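Local coordinates for protein glucanase (Clostridium thermocellum, PDB 5GXX) that hydrolyses glycosidic bonds, probably the internal beta-1,4 linkages of cellulose, as a family 9 endoglucanase of the cellulosome, at residues L96-L99 / V100-R104; S223-P226 / K227-R230; P322-K325 / Q326-Y329. The protein carries 1 engineered substitution. One frame throughout, in Å; residues are numbered along the deposited sequence.

Contact 1: L96-L99 / V100-R104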
ATOM      1  N   LEU A  96      43.304  -8.668  16.892  1.00 15.80           N
ATOM      2  CA  LEU A  96      43.931  -8.151  18.101  1.00 14.65           C
ATOM      3  C   LEU A  96      43.904  -6.621  18.125  1.00 16.07           C
ATOM      4  O   LEU A  96      43.670  -6.047  19.191  1.00 16.77           O
ATOM      5  CB  LEU A  96      45.364  -8.666  18.277  1.00 15.04           C
ATOM      6  CG  LEU A  96      45.413 -10.189  18.474  1.00 14.36           C
ATOM      7  CD1 LEU A  96      46.848 -10.664  18.620  1.00 16.03           C
ATOM      8  CD2 LEU A  96      44.560 -10.700  19.626  1.00 16.49           C
ATOM      9  N   ASP A  97      44.112  -5.964  16.984  1.00 15.45           N
ATOM     10  CA  ASP A  97      44.069  -4.500  16.943  1.00 16.19           C
ATOM     11  C   ASP A  97      42.709  -3.985  17.405  1.00 17.07           C
ATOM     12  O   ASP A  97      42.621  -2.994  18.126  1.00 17.99           O
ATOM     13  CB  ASP A  97      44.417  -3.963  15.553  1.00 15.30           C
ATOM     14  CG  ASP A  97      45.896  -4.091  15.245  1.00 18.51           C
ATOM     15  OD1 ASP A  97      46.686  -4.363  16.170  1.00 20.46           O
ATOM     16  OD2 ASP A  97      46.283  -3.923  14.071  1.00 20.84           O
ATOM     17  N   TYR A  98      41.646  -4.653  16.966  1.00 16.70           N
ATOM     18  CA  TYR A  98      40.288  -4.359  17.405  1.00 15.48           C
ATOM     19  C   TYR A  98      40.121  -4.541  18.912  1.00 15.70           C
ATOM     20  O   TYR A  98      39.548  -3.654  19.543  1.00 15.99           O
ATOM     21  CB  TYR A  98      39.241  -5.144  16.588  1.00 14.76           C
ATOM     22  CG  TYR A  98      37.851  -5.137  17.192  1.00 15.63           C
ATOM     23  CD1 TYR A  98      37.466  -6.119  18.101  1.00 12.92           C
ATOM     24  CD2 TYR A  98      36.918  -4.155  16.868  1.00 16.32           C
ATOM     25  CE1 TYR A  98      36.197  -6.135  18.655  1.00 14.86           C
ATOM     26  CE2 TYR A  98      35.648  -4.155  17.421  1.00 17.33           C
ATOM     27  CZ  TYR A  98      35.297  -5.139  18.319  1.00 15.06           C
ATOM     28  OH  TYR A  98      34.044  -5.168  18.892  1.00 17.90           O
ATOM     29  N   LEU A  99      40.627  -5.627  19.491  1.00 16.25           N
ATOM     30  CA  LEU A  99      40.459  -5.835  20.927  1.00 15.30           C
ATOM     31  C   LEU A  99      41.132  -4.714  21.721  1.00 16.44           C
ATOM     32  O   LEU A  99      40.563  -4.231  22.705  1.00 17.57           O
ATOM     33  CB  LEU A  99      41.010  -7.186  21.376  1.00 13.91           C
ATOM     34  CG  LEU A  99      40.376  -8.414  20.714  1.00 16.07           C
ATOM     35  CD1 LEU A  99      40.933  -9.700  21.317  1.00 16.78           C
ATOM     36  CD2 LEU A  99      38.854  -8.356  20.848  1.00 16.34           C
ATOM     37  N   VAL A 100      42.311  -4.290  21.273  1.00 16.36           N
ATOM     38  CA  VAL A 100      42.980  -3.115  21.850  1.00 16.59           C
ATOM     39  C   VAL A 100      42.133  -1.849  21.706  1.00 18.10           C
ATOM     40  O   VAL A 100      41.996  -1.080  22.672  1.00 19.16           O
ATOM     41  CB  VAL A 100      44.406  -2.923  21.275  1.00 16.43           C
ATOM     42  CG1 VAL A 100      45.053  -1.569  21.688  1.00 15.87           C
ATOM     43  CG2 VAL A 100      45.313  -4.033  21.766  1.00 17.81           C
ATOM     44  N   ALA A 101      41.547  -1.653  20.525  1.00 18.32           N
ATOM     45  CA  ALA A 101      40.749  -0.457  20.268  1.00 17.70           C
ATOM     46  C   ALA A 101      39.469  -0.384  21.094  1.00 18.58           C
ATOM     47  O   ALA A 101      38.876   0.690  21.226  1.00 19.28           O
ATOM     48  CB  ALA A 101      40.467  -0.288  18.772  1.00 16.98           C
ATOM     49  N   CYS A 102      39.054  -1.512  21.666  1.00 16.23           N
ATOM     50  CA  CYS A 102      37.858  -1.576  22.515  1.00 17.39           C
ATOM     51  C   CYS A 102      38.072  -1.056  23.942  1.00 16.92           C
ATOM     52  O   CYS A 102      37.103  -0.924  24.688  1.00 18.89           O
ATOM     53  CB  CYS A 102      37.374  -3.016  22.647  1.00 16.12           C
ATOM     54  SG  CYS A 102      36.537  -3.622  21.162  1.00 17.66           S
ATOM     55  N   ASP A 103      39.316  -0.776  24.320  1.00 19.86           N
ATOM     56  CA  ASP A 103      39.621  -0.325  25.673  1.00 20.13           C
ATOM     57  C   ASP A 103      38.875   0.959  26.037  1.00 22.28           C
ATOM     58  O   ASP A 103      38.906   1.925  25.274  1.00 22.25           O
ATOM     59  CB  ASP A 103      41.126  -0.068  25.815  1.00 20.90           C
ATOM     60  CG  ASP A 103      41.522   0.390  27.205  1.00 23.31           C
ATOM     61  OD1 ASP A 103      41.001  -0.134  28.214  1.00 24.75           O
ATOM     62  OD2 ASP A 103      42.392   1.284  27.273  1.00 23.67           O
ATOM     63  N   ARG A 104      38.224   0.966  27.200  1.00 22.82           N
ATOM     64  CA  ARG A 104      37.634   2.189  27.751  1.00 25.94           C
ATOM     65  C   ARG A 104      38.071   2.344  29.213  1.00 27.89           C
ATOM     66  O   ARG A 104      37.384   2.979  30.015  1.00 30.64           O
ATOM     67  CB  ARG A 104      36.102   2.192  27.605  1.00 24.41           C
ATOM     68  CG  ARG A 104      35.546   2.183  26.170  1.00 26.09           C
ATOM     69  CD  ARG A 104      35.918   3.444  25.409  1.00 25.34           C
ATOM     70  NE  ARG A 104      35.405   3.551  24.044  1.00 27.12           N
ATOM     71  CZ  ARG A 104      36.035   3.151  22.937  1.00 27.22           C
ATOM     72  NH1 ARG A 104      37.226   2.547  22.975  1.00 24.95           N
ATOM     73  NH2 ARG A 104      35.439   3.359  21.771  1.00 30.23           N
TER
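Two torsions bring Tyr-98 and Cys-102 together, one helical turn apart. The Tyr-98 ring swings anti to its main-chain nitrogen (chi1 166°), while SG of Cys-102 stays beside its own (chi1 -75°). The sulfur therefore comes down over one face of the phenol ring. SG of Cys-102 lies 3.7 Å from the centroid of the Tyr-98 ring, displaced toward the rim. Its nearest ring atom is CZ of Tyr-98, 3.5 Å from SG of Cys-102. This is a sulfur-aromatic contact.

The backbone bonding changes along these residues. Val-100 N bonds to Leu-96 O at 3.0 Å, almost straight at 171°. Ala-101 N follows with Asp-97 O at 3.0 Å. Cys-102 N divides its hydrogen between two carbonyls. Its bond to Tyr-98 O, 3.1 Å, is weak; the other goes to Leu-99 O at 3.3 Å. Such a shift from i+4 to i+3 bonding is common in the last turn of a helix. Arg-104 then folds back, and its NH1 reaches Ala-101 O at 3.0 Å and Asp-103 O at 2.9 Å.

Helix 58-75 packs beside Leu-99, and its Asn-58 takes the hydroxyl of Tyr-98 through OD1. Tyr-171 of helix 162-178 bonds to Leu-99 O. The contact lies near the end of helix 85-101, in the (alpha/alpha)6 barrel known for family 9 enzymes. A polarisable sulfur rests on a ring fixed at its far end, and the positive guanidinium of Arg-104 probably offsets the partial negative charge of Ala-101 O and Asp-103 O, the two carbonyl oxygens that its NH1 meets.

Contact 2: S223-P226 / K227-R230. Engineered in segment 223-226: Thr-225 (natural residue Ile).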
ATOM      1  N   SER A 223      44.801 -21.385  41.426  1.00 25.08           N
ATOM      2  CA  SER A 223      43.765 -20.981  42.374  1.00 24.79           C
ATOM      3  C   SER A 223      42.344 -21.032  41.805  1.00 24.72           C
ATOM      4  O   SER A 223      41.365 -21.077  42.552  1.00 24.66           O
ATOM      5  CB  SER A 223      44.065 -19.576  42.909  1.00 25.38           C
ATOM      6  OG  SER A 223      43.510 -18.551  42.100  1.00 26.51           O
ATOM      7  N   TYR A 224      42.217 -21.008  40.482  1.00 23.11           N
ATOM      8  CA  TYR A 224      40.895 -21.000  39.861  1.00 22.08           C
ATOM      9  C   TYR A 224      40.312 -22.395  39.677  1.00 22.39           C
ATOM     10  O   TYR A 224      39.094 -22.524  39.535  1.00 23.34           O
ATOM     11  CB  TYR A 224      40.912 -20.300  38.499  1.00 22.48           C
ATOM     12  CG  TYR A 224      41.350 -18.854  38.523  1.00 23.02           C
ATOM     13  CD1 TYR A 224      40.710 -17.914  39.327  1.00 26.08           C
ATOM     14  CD2 TYR A 224      42.388 -18.420  37.705  1.00 24.05           C
ATOM     15  CE1 TYR A 224      41.119 -16.584  39.339  1.00 24.57           C
ATOM     16  CE2 TYR A 224      42.796 -17.090  37.707  1.00 23.17           C
ATOM     17  CZ  TYR A 224      42.163 -16.181  38.530  1.00 23.82           C
ATOM     18  OH  TYR A 224      42.577 -14.858  38.511  1.00 25.23           O
ATOM     19  N   THR A 225      41.156 -23.424  39.684  1.00 22.95           N
ATOM     20  CA  THR A 225      40.667 -24.765  39.350  1.00 23.48           C
ATOM     21  C   THR A 225      39.548 -25.291  40.253  1.00 23.94           C
ATOM     22  O   THR A 225      38.600 -25.881  39.749  1.00 21.43           O
ATOM     23  CB  THR A 225      41.787 -25.818  39.151  1.00 24.32           C
ATOM     24  OG1 THR A 225      42.579 -25.938  40.338  1.00 26.99           O
ATOM     25  CG2 THR A 225      42.685 -25.425  37.991  1.00 22.97           C
ATOM     26  N   PRO A 226      39.603 -25.035  41.575  1.00 23.74           N
ATOM     27  CA  PRO A 226      38.502 -25.470  42.441  1.00 24.37           C
ATOM     28  C   PRO A 226      37.176 -24.745  42.222  1.00 23.94           C
ATOM     29  O   PRO A 226      36.142 -25.220  42.690  1.00 25.81           O
ATOM     30  CB  PRO A 226      39.030 -25.173  43.850  1.00 24.17           C
ATOM     31  CG  PRO A 226      40.506 -25.213  43.683  1.00 24.98           C
ATOM     32  CD  PRO A 226      40.721 -24.520  42.385  1.00 24.88           C
ATOM     33  N   LYS A 227      37.206 -23.622  41.509  1.00 24.47           N
ATOM     34  CA  LYS A 227      36.016 -22.839  41.163  1.00 23.16           C
ATOM     35  C   LYS A 227      35.353 -23.268  39.847  1.00 22.19           C
ATOM     36  O   LYS A 227      34.240 -22.840  39.507  1.00 20.52           O
ATOM     37  CB  LYS A 227      36.380 -21.352  41.095  1.00 23.46           C
ATOM     38  CG  LYS A 227      37.094 -20.828  42.350  1.00 28.43           C
ATOM     39  CD  LYS A 227      36.206 -20.906  43.592  1.00 35.60           C
ATOM     40  CE  LYS A 227      34.990 -19.987  43.510  1.00 38.84           C
ATOM     41  NZ  LYS A 227      34.198 -20.022  44.774  1.00 41.77           N
ATOM     42  N   LEU A 228      36.033 -24.131  39.100  1.00 21.09           N
ATOM     43  CA  LEU A 228      35.468 -24.600  37.839  1.00 20.77           C
ATOM     44  C   LEU A 228      34.271 -25.492  38.126  1.00 21.37           C
ATOM     45  O   LEU A 228      34.190 -26.114  39.190  1.00 22.16           O
ATOM     46  CB  LEU A 228      36.504 -25.383  37.031  1.00 20.56           C
ATOM     47  CG  LEU A 228      37.744 -24.604  36.590  1.00 17.23           C
ATOM     48  CD1 LEU A 228      38.782 -25.567  36.044  1.00 19.19           C
ATOM     49  CD2 LEU A 228      37.415 -23.518  35.585  1.00 19.34           C
ATOM     50  N   ASN A 229      33.348 -25.548  37.171  1.00 19.58           N
ATOM     51  CA  ASN A 229      32.181 -26.415  37.284  1.00 20.36           C
ATOM     52  C   ASN A 229      32.576 -27.892  37.378  1.00 19.34           C
ATOM     53  O   ASN A 229      33.615 -28.304  36.862  1.00 19.51           O
ATOM     54  CB  ASN A 229      31.201 -26.161  36.136  1.00 19.50           C
ATOM     55  CG  ASN A 229      30.819 -24.698  36.008  1.00 23.28           C
ATOM     56  OD1 ASN A 229      30.869 -24.127  34.917  1.00 25.45           O
ATOM     57  ND2 ASN A 229      30.489 -24.069  37.135  1.00 21.46           N
ATOM     58  N   ARG A 230      31.788 -28.644  38.137  1.00 19.72           N
ATOM     59  CA  ARG A 230      31.975 -30.071  38.340  1.00 22.04           C
ATOM     60  C   ARG A 230      31.223 -30.811  37.235  1.00 21.83           C
ATOM     61  O   ARG A 230      30.305 -30.250  36.633  1.00 22.89           O
ATOM     62  CB  ARG A 230      31.399 -30.490  39.695  1.00 23.01           C
ATOM     63  CG  ARG A 230      32.121 -29.937  40.910  1.00 26.18           C
ATOM     64  CD  ARG A 230      33.599 -30.242  40.822  1.00 24.36           C
ATOM     65  NE  ARG A 230      34.343 -29.049  40.438  1.00 24.57           N
ATOM     66  CZ  ARG A 230      35.645 -28.875  40.639  1.00 24.75           C
ATOM     67  NH1 ARG A 230      36.350 -29.836  41.209  1.00 29.71           N
ATOM     68  NH2 ARG A 230      36.240 -27.743  40.278  1.00 26.43           N
TER
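The carbonyl oxygen of Thr-225 is held by two groups from farther along the chain. Leu-228 N bonds to Thr-225 O at 3.2 Å, fairly straight at 158°. Arg-230 NH2 adds a weak bond to Thr-225 O at 3.1 Å. For this second bond the oxygen lies at the edge of the guanidinium, in its plane. Thr-225 is an engineered residue; the natural sequence has Ile here.

The same guanidinium grips Leu-228 O side-on. NH2 of Arg-230 lies 2.8 Å from Leu-228 O, and NE of Arg-230 is 3.2 Å from Leu-228 O. Both nitrogens approach this one oxygen from the same face of its carbonyl plane. The Arg-230 chain bends at chi2 and again at chi3 (104°), which turns the group back to the Leu-228 carbonyl. NH2 thus bonds firmly to Leu-228 O and only weakly to Thr-225 O, and NH1 is taken by Thr-235 O.

Before this, the chain winds through a short 3-10 turn. Lys-227 N bonds to Tyr-224 O at 2.9 Å, an i+3 bond. Lys-227 CB also rests near that oxygen, 3.3 Å from Tyr-224 O. Leu-228 leans back on the turn, with its CG 3.5 Å from Thr-225 O.

The turn follows helix 215-224. Tyr-224 packs on helix 198-212 and bonds through OH to Asp-176. The Leu-228 side chain is about 8 Å from a bound calcium ion, and Asn-229 touches Ser-195, one of that ion's ligands. Chemically, one arginine charge grips the Leu-228 carbonyl and adds a weaker hold on that of Thr-225. That should steady the path of the chain as it leaves the helix near the metal site.

Contact 3: P322-K325 / Q326-Y329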
ATOM      1  N   PRO A 322      53.262 -44.229  23.962  1.00 21.70           N
ATOM      2  CA  PRO A 322      52.932 -44.542  22.574  1.00 21.82           C
ATOM      3  C   PRO A 322      51.448 -44.851  22.345  1.00 20.97           C
ATOM      4  O   PRO A 322      50.893 -44.380  21.346  1.00 20.73           O
ATOM      5  CB  PRO A 322      53.789 -45.780  22.282  1.00 22.24           C
ATOM      6  CG  PRO A 322      54.961 -45.647  23.222  1.00 24.16           C
ATOM      7  CD  PRO A 322      54.354 -45.079  24.478  1.00 21.98           C
ATOM      8  N   ALA A 323      50.826 -45.616  23.240  1.00 19.65           N
ATOM      9  CA  ALA A 323      49.415 -45.962  23.081  1.00 18.67           C
ATOM     10  C   ALA A 323      48.489 -44.744  23.191  1.00 18.47           C
ATOM     11  O   ALA A 323      47.573 -44.605  22.385  1.00 17.86           O
ATOM     12  CB  ALA A 323      48.991 -47.088  24.033  1.00 19.28           C
ATOM     13  N   LEU A 324      48.732 -43.873  24.168  1.00 18.14           N
ATOM     14  CA  LEU A 324      47.967 -42.629  24.293  1.00 17.87           C
ATOM     15  C   LEU A 324      48.179 -41.707  23.095  1.00 17.58           C
ATOM     16  O   LEU A 324      47.216 -41.152  22.564  1.00 16.18           O
ATOM     17  CB  LEU A 324      48.274 -41.889  25.604  1.00 18.83           C
ATOM     18  CG  LEU A 324      47.850 -42.502  26.949  1.00 21.94           C
ATOM     19  CD1 LEU A 324      48.410 -41.681  28.108  1.00 24.06           C
ATOM     20  CD2 LEU A 324      46.337 -42.658  27.110  1.00 22.96           C
ATOM     21  N   LYS A 325      49.427 -41.549  22.662  1.00 15.40           N
ATOM     22  CA  LYS A 325      49.720 -40.720  21.498  1.00 15.99           C
ATOM     23  C   LYS A 325      48.955 -41.183  20.264  1.00 16.38           C
ATOM     24  O   LYS A 325      48.349 -40.369  19.565  1.00 16.38           O
ATOM     25  CB  LYS A 325      51.221 -40.695  21.188  1.00 16.73           C
ATOM     26  CG  LYS A 325      52.019 -39.814  22.109  1.00 20.26           C
ATOM     27  CD  LYS A 325      53.519 -40.095  21.984  1.00 21.28           C
ATOM     28  CE  LYS A 325      54.150 -39.294  20.863  1.00 21.37           C
ATOM     29  NZ  LYS A 325      54.306 -37.835  21.138  1.00 22.83           N
ATOM     30  N   GLN A 326      48.978 -42.484  19.990  1.00 15.03           N
ATOM     31  CA  GLN A 326      48.293 -43.047  18.824  1.00 16.07           C
ATOM     32  C   GLN A 326      46.776 -42.887  18.928  1.00 14.40           C
ATOM     33  O   GLN A 326      46.104 -42.498  17.960  1.00 14.96           O
ATOM     34  CB  GLN A 326      48.643 -44.528  18.698  1.00 16.27           C
ATOM     35  CG  GLN A 326      48.004 -45.225  17.513  1.00 23.96           C
ATOM     36  CD  GLN A 326      48.472 -46.657  17.404  1.00 30.05           C
ATOM     37  OE1 GLN A 326      47.825 -47.576  17.908  1.00 35.33           O
ATOM     38  NE2 GLN A 326      49.616 -46.850  16.761  1.00 32.44           N
ATOM     39  N   LYS A 327      46.241 -43.173  20.108  1.00 14.07           N
ATOM     40  CA  LYS A 327      44.799 -43.048  20.313  1.00 14.41           C
ATOM     41  C   LYS A 327      44.348 -41.597  20.100  1.00 13.80           C
ATOM     42  O   LYS A 327      43.349 -41.351  19.436  1.00 13.03           O
ATOM     43  CB  LYS A 327      44.397 -43.546  21.703  1.00 15.69           C
ATOM     44  CG  LYS A 327      42.964 -43.227  22.111  1.00 17.13           C
ATOM     45  CD  LYS A 327      42.531 -43.858  23.432  1.00 19.34           C
ATOM     46  CE  LYS A 327      43.303 -43.274  24.597  1.00 16.38           C
ATOM     47  NZ  LYS A 327      42.756 -43.830  25.877  1.00 19.52           N
ATOM     48  N   TYR A 328      45.071 -40.634  20.666  1.00 13.17           N
ATOM     49  CA  TYR A 328      44.618 -39.251  20.513  1.00 12.78           C
ATOM     50  C   TYR A 328      44.862 -38.668  19.132  1.00 14.64           C
ATOM     51  O   TYR A 328      44.019 -37.920  18.632  1.00 14.32           O
ATOM     52  CB  TYR A 328      45.207 -38.353  21.605  1.00 12.15           C
ATOM     53  CG  TYR A 328      44.814 -38.780  22.997  1.00 10.89           C
ATOM     54  CD1 TYR A 328      43.542 -39.246  23.293  1.00 10.88           C
ATOM     55  CD2 TYR A 328      45.733 -38.696  24.039  1.00  9.91           C
ATOM     56  CE1 TYR A 328      43.187 -39.640  24.566  1.00 10.77           C
ATOM     57  CE2 TYR A 328      45.392 -39.082  25.311  1.00 13.38           C
ATOM     58  CZ  TYR A 328      44.132 -39.562  25.578  1.00 12.77           C
ATOM     59  OH  TYR A 328      43.828 -39.943  26.868  1.00 15.08           O
ATOM     60  N   TYR A 329      46.002 -39.006  18.522  1.00 14.02           N
ATOM     61  CA  TYR A 329      46.287 -38.612  17.142  1.00 13.36           C
ATOM     62  C   TYR A 329      45.231 -39.172  16.184  1.00 13.40           C
ATOM     63  O   TYR A 329      44.741 -38.447  15.321  1.00 14.92           O
ATOM     64  CB  TYR A 329      47.676 -39.107  16.706  1.00 13.91           C
ATOM     65  CG  TYR A 329      48.042 -38.744  15.281  1.00 14.92           C
ATOM     66  CD1 TYR A 329      47.662 -39.552  14.199  1.00 15.63           C
ATOM     67  CD2 TYR A 329      48.756 -37.579  14.999  1.00 17.76           C
ATOM     68  CE1 TYR A 329      47.981 -39.227  12.888  1.00 16.52           C
ATOM     69  CE2 TYR A 329      49.083 -37.252  13.684  1.00 16.61           C
ATOM     70  CZ  TYR A 329      48.695 -38.080  12.637  1.00 18.25           C
ATOM     71  OH  TYR A 329      49.018 -37.751  11.345  1.00 20.83           O
TER
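Leu-324 and Tyr-328 touch through both main chain and side chain, and regular helix bonds run across the whole contact. Gln-326 N meets Pro-322 O at 3.0 Å, and Lys-327 N meets Ala-323 O at 3.0 Å. Tyr-328 N bonds to Leu-324 O at 2.9 Å, and Tyr-329 N to Lys-325 O at 2.9 Å. All four are i+4 bonds with good angles, as expected in the first turns of an alpha helix.

Apolar packing joins side chains on one flank. Leu-324 and Tyr-328 lie side by side and point the same way. CB of Leu-324 is 4.0 Å from CE2 of Tyr-328. Farther out, CD2 of Leu-324 lies 3.7 Å from OH of Tyr-328. Lys-327 runs alongside the leucine too. A bend in its chain at chi3 (66°) leaves NZ of Lys-327 4.0 Å from CD2 of Leu-324. The leucine methyl thus touches the polar ends of both neighbours.

Ring and backbone also meet. With CG beside its own backbone N (chi1 -60°), the Tyr-328 ring lies close to the preceding turn. Its CD2 is 3.2 Å from Leu-324 O, in an oblique approach.

The polar ends lead to other helices. Lys-327 NZ forms a salt bridge with Asp-274 of helix 263-276, and Tyr-328 OH bonds to the same carboxylate oxygen. Tyr-329 OH bonds to Glu-428 and Tyr-429 of helix 412-429, and its ring meets Phe-313 of helix 301-318. The start of helix 322-340 is thereby joined to three neighbouring helices.

All three contacts are local and lie in the family 9 catalytic region, in series and without touching. Each belongs to a different helix: 85-101, 215-224 and 322-340. Contact 1 is partly buried, and its centre is about 20 Å from the centre of the chain. Contact 2 is partly buried but farther out, and contact 3 is a surface contact. Contacts 1 and 2 both lie where a helix gives way to a loop. There i+3 bonds appear, and an arginine turns back onto carbonyls. Contact 3 lies at the start of a helix, where the bonding is regular. Sulfur on an aromatic face marks the first, an arginine side-on to a carbonyl the second, and leucine-tyrosine packing the third.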